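Local coordinates for FrnE protein (Deinococcus radiodurans, PDB 5CO3) that probably acts as a thiol-disulfide oxidoreductase of the DsbA-like thioredoxin family, at residues Ile27-Phe32 against Ala127-Leu132. Numbering follows the deposited sequence.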
loop_
_atom_site.group_PDB
_atom_site.type_symbol
_atom_site.label_atom_id
_atom_site.label_comp_id
_atom_site.label_asym_id
_atom_site.label_seq_id
_atom_site.Cartn_x
_atom_site.Cartn_y
_atom_site.Cartn_z
ATOM N N ILE A 27 8.569 0.291 2.615
ATOM C CA ILE A 27 9.175 1.309 3.479
ATOM C C ILE A 27 8.108 2.248 4.051
ATOM O O ILE A 27 8.096 2.529 5.259
ATOM C CB ILE A 27 10.238 2.115 2.718
ATOM C CG1 ILE A 27 11.482 1.244 2.523
ATOM C CG2 ILE A 27 10.590 3.434 3.467
ATOM C CD1 ILE A 27 12.415 1.687 1.381
ATOM N N GLY A 28 7.198 2.703 3.189
ATOM C CA GLY A 28 6.141 3.607 3.611
ATOM C C GLY A 28 5.155 2.972 4.571
ATOM O O GLY A 28 4.602 3.639 5.459
ATOM N N LYS A 29 4.914 1.676 4.385
ATOM C CA LYS A 29 4.027 0.951 5.278
ATOM C C LYS A 29 4.634 0.912 6.680
ATOM O O LYS A 29 3.927 1.124 7.677
ATOM C CB LYS A 29 3.763 -0.462 4.756
ATOM C CG LYS A 29 2.771 -1.296 5.584
ATOM C CD LYS A 29 2.504 -2.657 4.907
ATOM C CE LYS A 29 1.300 -3.368 5.501
ATOM N NZ LYS A 29 1.553 -3.833 6.898
ATOM N N ARG A 30 5.936 0.657 6.760
ATOM C CA ARG A 30 6.615 0.650 8.060
ATOM C C ARG A 30 6.607 2.037 8.706
ATOM O O ARG A 30 6.353 2.179 9.913
ATOM C CB ARG A 30 8.055 0.144 7.927
ATOM C CG ARG A 30 8.164 -1.379 7.722
ATOM C CD ARG A 30 7.753 -2.137 8.989
ATOM N NE ARG A 30 7.404 -3.518 8.669
ATOM C CZ ARG A 30 8.250 -4.544 8.728
ATOM N NH1 ARG A 30 9.499 -4.359 9.124
ATOM N NH2 ARG A 30 7.845 -5.762 8.391
ATOM N N ARG A 31 6.876 3.068 7.914
ATOM C CA ARG A 31 6.914 4.426 8.473
ATOM C C ARG A 31 5.537 4.859 8.942
ATOM O O ARG A 31 5.420 5.511 9.982
ATOM C CB ARG A 31 7.471 5.420 7.451
ATOM C CG ARG A 31 8.935 5.146 7.131
ATOM C CD ARG A 31 9.512 6.117 6.138
ATOM N NE ARG A 31 10.937 5.869 5.953
ATOM C CZ ARG A 31 11.725 6.606 5.176
ATOM N NH1 ARG A 31 11.225 7.637 4.513
ATOM N NH2 ARG A 31 13.010 6.313 5.065
ATOM N N PHE A 32 4.495 4.476 8.205
ATOM C CA PHE A 32 3.137 4.763 8.642
ATOM C C PHE A 32 2.813 4.004 9.938
ATOM O O PHE A 32 2.170 4.543 10.844
ATOM C CB PHE A 32 2.113 4.409 7.556
ATOM C CG PHE A 32 0.687 4.546 8.027
ATOM C CD1 PHE A 32 0.115 5.799 8.175
ATOM C CD2 PHE A 32 -0.064 3.428 8.355
ATOM C CE1 PHE A 32 -1.192 5.939 8.632
ATOM C CE2 PHE A 32 -1.366 3.557 8.810
ATOM C CZ PHE A 32 -1.934 4.817 8.950
ATOM N N ALA A 127 -2.799 -7.655 6.502
ATOM C CA ALA A 127 -1.924 -8.825 6.611
ATOM C C ALA A 127 -1.592 -9.428 5.237
ATOM O O ALA A 127 -0.478 -9.881 5.012
ATOM C CB ALA A 127 -2.559 -9.873 7.504
ATOM N N MET A 128 -2.568 -9.437 4.331
ATOM C CA MET A 128 -2.324 -9.917 2.968
ATOM C C MET A 128 -1.343 -9.003 2.248
ATOM O O MET A 128 -0.424 -9.483 1.584
ATOM C CB MET A 128 -3.626 -10.005 2.173
ATOM C CG MET A 128 -3.517 -10.867 0.907
ATOM S SD MET A 128 -3.210 -12.621 1.266
ATOM C CE MET A 128 -1.477 -12.791 0.896
ATOM N N LYS A 129 -1.540 -7.688 2.388
ATOM C CA LYS A 129 -0.650 -6.714 1.755
ATOM C C LYS A 129 0.773 -6.922 2.258
ATOM O O LYS A 129 1.716 -7.016 1.475
ATOM C CB LYS A 129 -1.115 -5.274 2.028
ATOM C CG LYS A 129 -0.129 -4.207 1.559
ATOM C CD LYS A 129 -0.149 -4.036 0.044
ATOM C CE LYS A 129 0.788 -2.922 -0.390
ATOM N NZ LYS A 129 0.769 -2.697 -1.865
ATOM N N GLU A 130 0.909 -7.006 3.577
ATOM C CA GLU A 130 2.191 -7.256 4.226
ATOM C C GLU A 130 2.881 -8.519 3.688
ATOM O O GLU A 130 4.058 -8.483 3.318
ATOM C CB GLU A 130 1.974 -7.367 5.740
ATOM C CG GLU A 130 3.193 -7.811 6.533
ATOM C CD GLU A 130 4.199 -6.689 6.729
ATOM O OE1 GLU A 130 3.812 -5.506 6.623
ATOM O OE2 GLU A 130 5.376 -6.992 6.988
ATOM N N ARG A 131 2.132 -9.622 3.633
ATOM C CA ARG A 131 2.658 -10.900 3.160
ATOM C C ARG A 131 3.156 -10.809 1.733
ATOM O O ARG A 131 4.226 -11.324 1.418
ATOM C CB ARG A 131 1.590 -11.987 3.252
ATOM C CG ARG A 131 2.143 -13.392 2.963
ATOM C CD ARG A 131 3.155 -13.778 4.042
ATOM N NE ARG A 131 3.968 -14.957 3.723
ATOM C CZ ARG A 131 5.102 -14.928 3.023
ATOM N NH1 ARG A 131 5.550 -13.781 2.506
ATOM N NH2 ARG A 131 5.779 -16.047 2.820
ATOM N N LEU A 132 2.378 -10.149 0.872
ATOM C CA LEU A 132 2.761 -9.977 -0.526
ATOM C C LEU A 132 4.008 -9.100 -0.678
ATOM O O LEU A 132 4.891 -9.412 -1.470
ATOM C CB LEU A 132 1.592 -9.399 -1.332
ATOM C CG LEU A 132 0.542 -10.474 -1.579
ATOM C CD1 LEU A 132 -0.795 -9.832 -1.908
ATOM C CD2 LEU A 132 0.997 -11.421 -2.717
#
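Glu-130 is shared by two cations of the facing helix: Lys-29 takes one carboxylate oxygen and Arg-30 the other. Lys-29 CB points at helix 125-137, and CG lies anti to the backbone N (chi1 -177°), which starts an extended chain straight across the gap between the helices. CD reaches the neighbourhood of Glu-130 OE1 at 3.6 Å. CE comes to 3.5 Å from the same Glu-130 OE1, with a looser contact of 4.3 Å to CG of Lys-129. Only the last torsion bends (chi4 -69°), and NZ ends 2.8 Å from Glu-130 OE1, a salt bridge made on the anti side of that oxygen, somewhat out of the carboxylate plane. Asp-126 and Glu-33 also form salt bridges with this NZ, so three carboxylates share one ammonium. Arg-30 arrives at the other oxygen: in the conformer given here, one of two, NH2 donates to Glu-130 OE2 over 3.1 Å, on the syn side and again tilted from the carboxylate plane. The guanidinium and carboxylate planes lie nearly coplanar, 12° apart. Tyr-26 OH hydrogen-bonds to the same OE2, and Arg-30 NH1 is tied to the carbonyl O of Glu-95. Lys-129 turns its own end away, to Ser-18 OG and a bound glycerol. The axes of the two segments come no closer than 11.7 Å, so long polar side chains bridge the space, joining the helix that begins with the CxxC motif to the helical part of this DsbA-like fold. With three carboxylates as partners, Lys-29 is probably held firmly as an ammonium, which should in turn help keep Glu-130 ionised, aided by Arg-30 in this conformer.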